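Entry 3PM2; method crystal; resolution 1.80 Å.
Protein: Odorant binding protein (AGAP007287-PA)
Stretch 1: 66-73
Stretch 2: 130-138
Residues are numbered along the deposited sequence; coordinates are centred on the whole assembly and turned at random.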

ATOM      1  N   LEU A  66       3.237  -9.105 -10.894  1.00 18.13           N
ATOM      2  CA  LEU A  66       2.105  -8.232 -11.227  1.00 16.90           C
ATOM      3  C   LEU A  66       2.531  -6.965 -11.894  1.00 18.80           C
ATOM      4  O   LEU A  66       1.684  -6.287 -12.467  1.00 18.61           O
ATOM      5  CB  LEU A  66       1.286  -7.883  -9.976  1.00 16.38           C
ATOM      6  CG  LEU A  66       0.636  -9.048  -9.226  1.00 19.83           C
ATOM      7  CD1 LEU A  66      -0.139  -8.527  -8.055  1.00 19.75           C
ATOM      8  CD2 LEU A  66      -0.333  -9.810 -10.119  1.00 21.23           C
ATOM      9  N   TYR A  67       3.817  -6.623 -11.806  1.00 15.46           N
ATOM     10  CA  TYR A  67       4.326  -5.375 -12.367  1.00 15.81           C
ATOM     11  C   TYR A  67       5.066  -5.582 -13.688  1.00 20.69           C
ATOM     12  O   TYR A  67       5.888  -6.472 -13.776  1.00 21.39           O
ATOM     13  CB  TYR A  67       5.224  -4.638 -11.348  1.00 17.02           C
ATOM     14  CG  TYR A  67       5.903  -3.423 -11.943  1.00 16.37           C
ATOM     15  CD1 TYR A  67       5.175  -2.278 -12.255  1.00 16.35           C
ATOM     16  CD2 TYR A  67       7.248  -3.464 -12.316  1.00 17.94           C
ATOM     17  CE1 TYR A  67       5.782  -1.183 -12.881  1.00 16.52           C
ATOM     18  CE2 TYR A  67       7.871  -2.365 -12.915  1.00 18.26           C
ATOM     19  CZ  TYR A  67       7.132  -1.231 -13.201  1.00 18.92           C
ATOM     20  OH  TYR A  67       7.717  -0.166 -13.832  1.00 20.06           O
ATOM     21  N   SER A  68       4.834  -4.695 -14.686  1.00 17.68           N
ATOM     22  CA  SER A  68       5.563  -4.712 -15.961  1.00 17.99           C
ATOM     23  C   SER A  68       5.571  -3.337 -16.615  1.00 20.68           C
ATOM     24  O   SER A  68       4.508  -2.833 -16.946  1.00 20.73           O
ATOM     25  CB  SER A  68       4.968  -5.749 -16.908  1.00 20.93           C
ATOM     26  OG  SER A  68       5.796  -5.871 -18.054  1.00 27.00           O
ATOM     27  N   ASN A  69       6.762  -2.727 -16.803  1.00 18.09           N
ATOM     28  CA  ASN A  69       6.903  -1.432 -17.490  1.00 18.72           C
ATOM     29  C   ASN A  69       5.739  -0.454 -17.250  1.00 23.09           C
ATOM     30  O   ASN A  69       4.997  -0.133 -18.187  1.00 24.92           O
ATOM     31  CB  ASN A  69       7.089  -1.655 -19.013  1.00 19.72           C
ATOM     32  CG  ASN A  69       8.417  -2.249 -19.398  1.00 49.22           C
ATOM     33  OD1 ASN A  69       9.476  -1.819 -18.936  1.00 46.61           O
ATOM     34  ND2 ASN A  69       8.385  -3.253 -20.258  1.00 46.13           N
ATOM     35  N   GLY A  70       5.556  -0.065 -15.991  1.00 17.90           N
ATOM     36  CA  GLY A  70       4.562   0.914 -15.581  1.00 18.10           C
ATOM     37  C   GLY A  70       3.125   0.464 -15.494  1.00 20.92           C
ATOM     38  O   GLY A  70       2.245   1.309 -15.304  1.00 20.29           O
ATOM     39  N   LYS A  71       2.872  -0.861 -15.572  1.00 16.20           N
ATOM     40  CA  LYS A  71       1.514  -1.380 -15.498  1.00 17.13           C
ATOM     41  C   LYS A  71       1.402  -2.481 -14.460  1.00 18.33           C
ATOM     42  O   LYS A  71       2.337  -3.257 -14.290  1.00 15.89           O
ATOM     43  CB  LYS A  71       1.040  -1.963 -16.845  1.00 20.20           C
ATOM     44  CG  LYS A  71       1.014  -0.974 -18.014  1.00 35.29           C
ATOM     45  CD  LYS A  71      -0.065   0.096 -17.891  1.00 45.63           C
ATOM     46  CE  LYS A  71       0.012   1.068 -19.048  1.00 61.05           C
ATOM     47  NZ  LYS A  71      -0.978   2.170 -18.916  1.00 71.84           N
ATOM     48  N   ILE A  72       0.226  -2.554 -13.824  1.00 17.29           N
ATOM     49  CA  ILE A  72      -0.136  -3.595 -12.851  1.00 17.24           C
ATOM     50  C   ILE A  72      -1.194  -4.485 -13.493  1.00 23.77           C
ATOM     51  O   ILE A  72      -2.132  -3.978 -14.104  1.00 24.98           O
ATOM     52  CB  ILE A  72      -0.605  -3.004 -11.485  1.00 19.31           C
ATOM     53  CG1 ILE A  72       0.503  -2.153 -10.793  1.00 19.05           C
ATOM     54  CG2 ILE A  72      -1.194  -4.101 -10.555  1.00 20.08           C
ATOM     55  CD1 ILE A  72       1.814  -2.963 -10.303  1.00 17.15           C
ATOM     56  N   ASP A  73      -1.020  -5.815 -13.394  1.00 19.34           N
ATOM     57  CA  ASP A  73      -1.955  -6.776 -13.975  1.00 18.65           C
ATOM     58  C   ASP A  73      -3.165  -6.864 -13.051  1.00 21.43           C
ATOM     59  O   ASP A  73      -3.124  -7.571 -12.041  1.00 18.23           O
ATOM     60  CB  ASP A  73      -1.250  -8.136 -14.142  1.00 20.77           C
ATOM     61  CG  ASP A  73      -2.070  -9.270 -14.746  1.00 27.95           C
ATOM     62  OD1 ASP A  73      -3.321  -9.162 -14.772  1.00 25.53           O
ATOM     63  OD2 ASP A  73      -1.470 -10.294 -15.120  1.00 27.71           O
TER
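Stretch 2 (130-138) CHPISGTIL

Stretch 1 is a small hairpin. Strands 67-68 and 71-72 are joined by a type I' turn from Ser68 to Lys71. Backbone hydrogen bonds close it: Ser68 N to Lys71 O and Lys71 N to Ser68 O, both 2.9 Å. Stretch 2 begins extended at Cys130 and His131 and leads into a helix that includes Ile133 to Leu138 and continues beyond. The His131 side chain makes a capping bond: Ile133 N donates to His131 ND1 at 3.0 Å.

Stretch 2 meets the hairpin turn at His131 and then follows the second strand in the general sense of 70 to 72. The CA atoms of Gly70 and His131 are 6.1 Å apart, and those of Ile72 and Ser134 are 6.9 Å apart.

The closest fit of backbone to side chain is at the turn. Gly70 CA lies over one face of the His131 ring, 3.4 Å from the ring centroid, and also 3.4 Å from His131 NE2. The absence of a side chain makes this hollow: a CB on Gly70 would come 2.8 Å from His131 NE2, a clash. The positive phi of Gly70 also favours glycine.

Ile133 is the central bump. It fits between Tyr67, Gly70 and Ile72. Ile133 CG2 meets the edge of the tyrosine ring, 3.8 Å from Tyr67 CE1, and approaches Gly70 O at 3.6 Å. Ile133 CG1 lies 3.8 Å from Ile72 CG1.

Tyr67 reaches past Ile133, bringing Tyr67 OH 3.2 Å from His131 CB. Tyr67 OH also accepts a weak hydrogen bond from Gly70 N at 3.1 Å, which ties the ring to its own turn.

Ile72 packs along the helix. Ile72 CD1 is 3.4 Å from Ser134 OG, and Ile72 CG1 is 4.4 Å from Ile137 CG1, one turn beyond Ile133. No hydrogen bond joins the stretches; the contact rests on packing.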

ATOM      1  N   CYS A 130      11.815   3.980  -8.696  1.00 15.16           N
ATOM      2  CA  CYS A 130      10.816   2.944  -9.001  1.00 15.11           C
ATOM      3  C   CYS A 130       9.605   3.614  -9.607  1.00 16.53           C
ATOM      4  O   CYS A 130       9.322   4.781  -9.297  1.00 15.97           O
ATOM      5  CB  CYS A 130      10.438   2.149  -7.750  1.00 16.23           C
ATOM      6  SG  CYS A 130      11.761   1.045  -7.174  1.00 20.82           S
ATOM      7  N   HIS A 131       8.891   2.885 -10.475  1.00 13.00           N
ATOM      8  CA  HIS A 131       7.690   3.449 -11.065  1.00 13.02           C
ATOM      9  C   HIS A 131       6.646   3.614  -9.954  1.00 14.47           C
ATOM     10  O   HIS A 131       6.481   2.710  -9.148  1.00 14.68           O
ATOM     11  CB  HIS A 131       7.144   2.546 -12.190  1.00 13.41           C
ATOM     12  CG  HIS A 131       6.124   3.226 -13.068  1.00 16.01           C
ATOM     13  ND1 HIS A 131       4.822   3.454 -12.634  1.00 16.84           N
ATOM     14  CD2 HIS A 131       6.232   3.631 -14.356  1.00 16.06           C
ATOM     15  CE1 HIS A 131       4.192   4.009 -13.658  1.00 16.03           C
ATOM     16  NE2 HIS A 131       5.004   4.143 -14.714  1.00 16.44           N
ATOM     17  N   PRO A 132       5.941   4.762  -9.858  1.00 10.72           N
ATOM     18  CA  PRO A 132       4.984   4.929  -8.746  1.00 10.26           C
ATOM     19  C   PRO A 132       3.733   4.049  -8.803  1.00 14.20           C
ATOM     20  O   PRO A 132       3.023   3.983  -7.798  1.00 13.69           O
ATOM     21  CB  PRO A 132       4.593   6.408  -8.828  1.00 12.43           C
ATOM     22  CG  PRO A 132       5.643   7.065  -9.676  1.00 16.54           C
ATOM     23  CD  PRO A 132       6.052   5.993 -10.663  1.00 12.60           C
ATOM     24  N   ILE A 133       3.429   3.406  -9.941  1.00 11.28           N
ATOM     25  CA  ILE A 133       2.173   2.625 -10.019  1.00 11.51           C
ATOM     26  C   ILE A 133       2.027   1.580  -8.902  1.00 13.94           C
ATOM     27  O   ILE A 133       0.939   1.467  -8.312  1.00 14.31           O
ATOM     28  CB  ILE A 133       1.876   2.018 -11.424  1.00 14.84           C
ATOM     29  CG1 ILE A 133       0.398   1.574 -11.578  1.00 17.69           C
ATOM     30  CG2 ILE A 133       2.822   0.877 -11.779  1.00 14.65           C
ATOM     31  CD1 ILE A 133      -0.706   2.685 -11.334  1.00 21.47           C
ATOM     32  N   SER A 134       3.088   0.811  -8.623  1.00 10.81           N
ATOM     33  CA  SER A 134       2.960  -0.251  -7.605  1.00 10.98           C
ATOM     34  C   SER A 134       2.522   0.292  -6.233  1.00 14.05           C
ATOM     35  O   SER A 134       1.605  -0.257  -5.624  1.00 12.01           O
ATOM     36  CB  SER A 134       4.250  -1.047  -7.486  1.00 13.40           C
ATOM     37  OG  SER A 134       4.575  -1.714  -8.695  1.00 17.52           O
ATOM     38  N   GLY A 135       3.184   1.354  -5.777  1.00 11.80           N
ATOM     39  CA  GLY A 135       2.872   1.984  -4.498  1.00 11.37           C
ATOM     40  C   GLY A 135       1.498   2.639  -4.508  1.00 14.51           C
ATOM     41  O   GLY A 135       0.779   2.580  -3.511  1.00 13.14           O
ATOM     42  N   THR A 136       1.124   3.268  -5.631  1.00 10.32           N
ATOM     43  CA  THR A 136      -0.203   3.919  -5.741  1.00  9.61           C
ATOM     44  C   THR A 136      -1.293   2.881  -5.450  1.00 14.45           C
ATOM     45  O   THR A 136      -2.161   3.126  -4.615  1.00 14.69           O
ATOM     46  CB  THR A 136      -0.373   4.535  -7.128  1.00 15.85           C
ATOM     47  OG1 THR A 136       0.701   5.464  -7.334  1.00 17.87           O
ATOM     48  CG2 THR A 136      -1.708   5.235  -7.290  1.00 13.52           C
ATOM     49  N   ILE A 137      -1.208   1.711  -6.101  1.00 12.38           N
ATOM     50  CA  ILE A 137      -2.199   0.644  -5.929  1.00 11.90           C
ATOM     51  C   ILE A 137      -2.143   0.029  -4.553  1.00 14.23           C
ATOM     52  O   ILE A 137      -3.183  -0.070  -3.862  1.00 13.84           O
ATOM     53  CB  ILE A 137      -2.101  -0.430  -7.068  1.00 15.10           C
ATOM     54  CG1 ILE A 137      -2.341   0.198  -8.485  1.00 14.71           C
ATOM     55  CG2 ILE A 137      -3.073  -1.615  -6.828  1.00 16.88           C
ATOM     56  CD1 ILE A 137      -3.782   0.767  -8.733  1.00 13.51           C
ATOM     57  N   LEU A 138      -0.939  -0.404  -4.143  1.00 12.19           N
ATOM     58  CA  LEU A 138      -0.762  -1.111  -2.887  1.00 11.68           C
ATOM     59  C   LEU A 138      -1.107  -0.281  -1.648  1.00 15.04           C
ATOM     60  O   LEU A 138      -1.770  -0.793  -0.726  1.00 11.11           O
ATOM     61  CB  LEU A 138       0.656  -1.731  -2.797  1.00 12.62           C
ATOM     62  CG  LEU A 138       0.897  -2.730  -1.655  1.00 19.57           C
ATOM     63  CD1 LEU A 138      -0.002  -3.984  -1.799  1.00 20.67           C
ATOM     64  CD2 LEU A 138       2.390  -3.147  -1.601  1.00 23.03           C
TER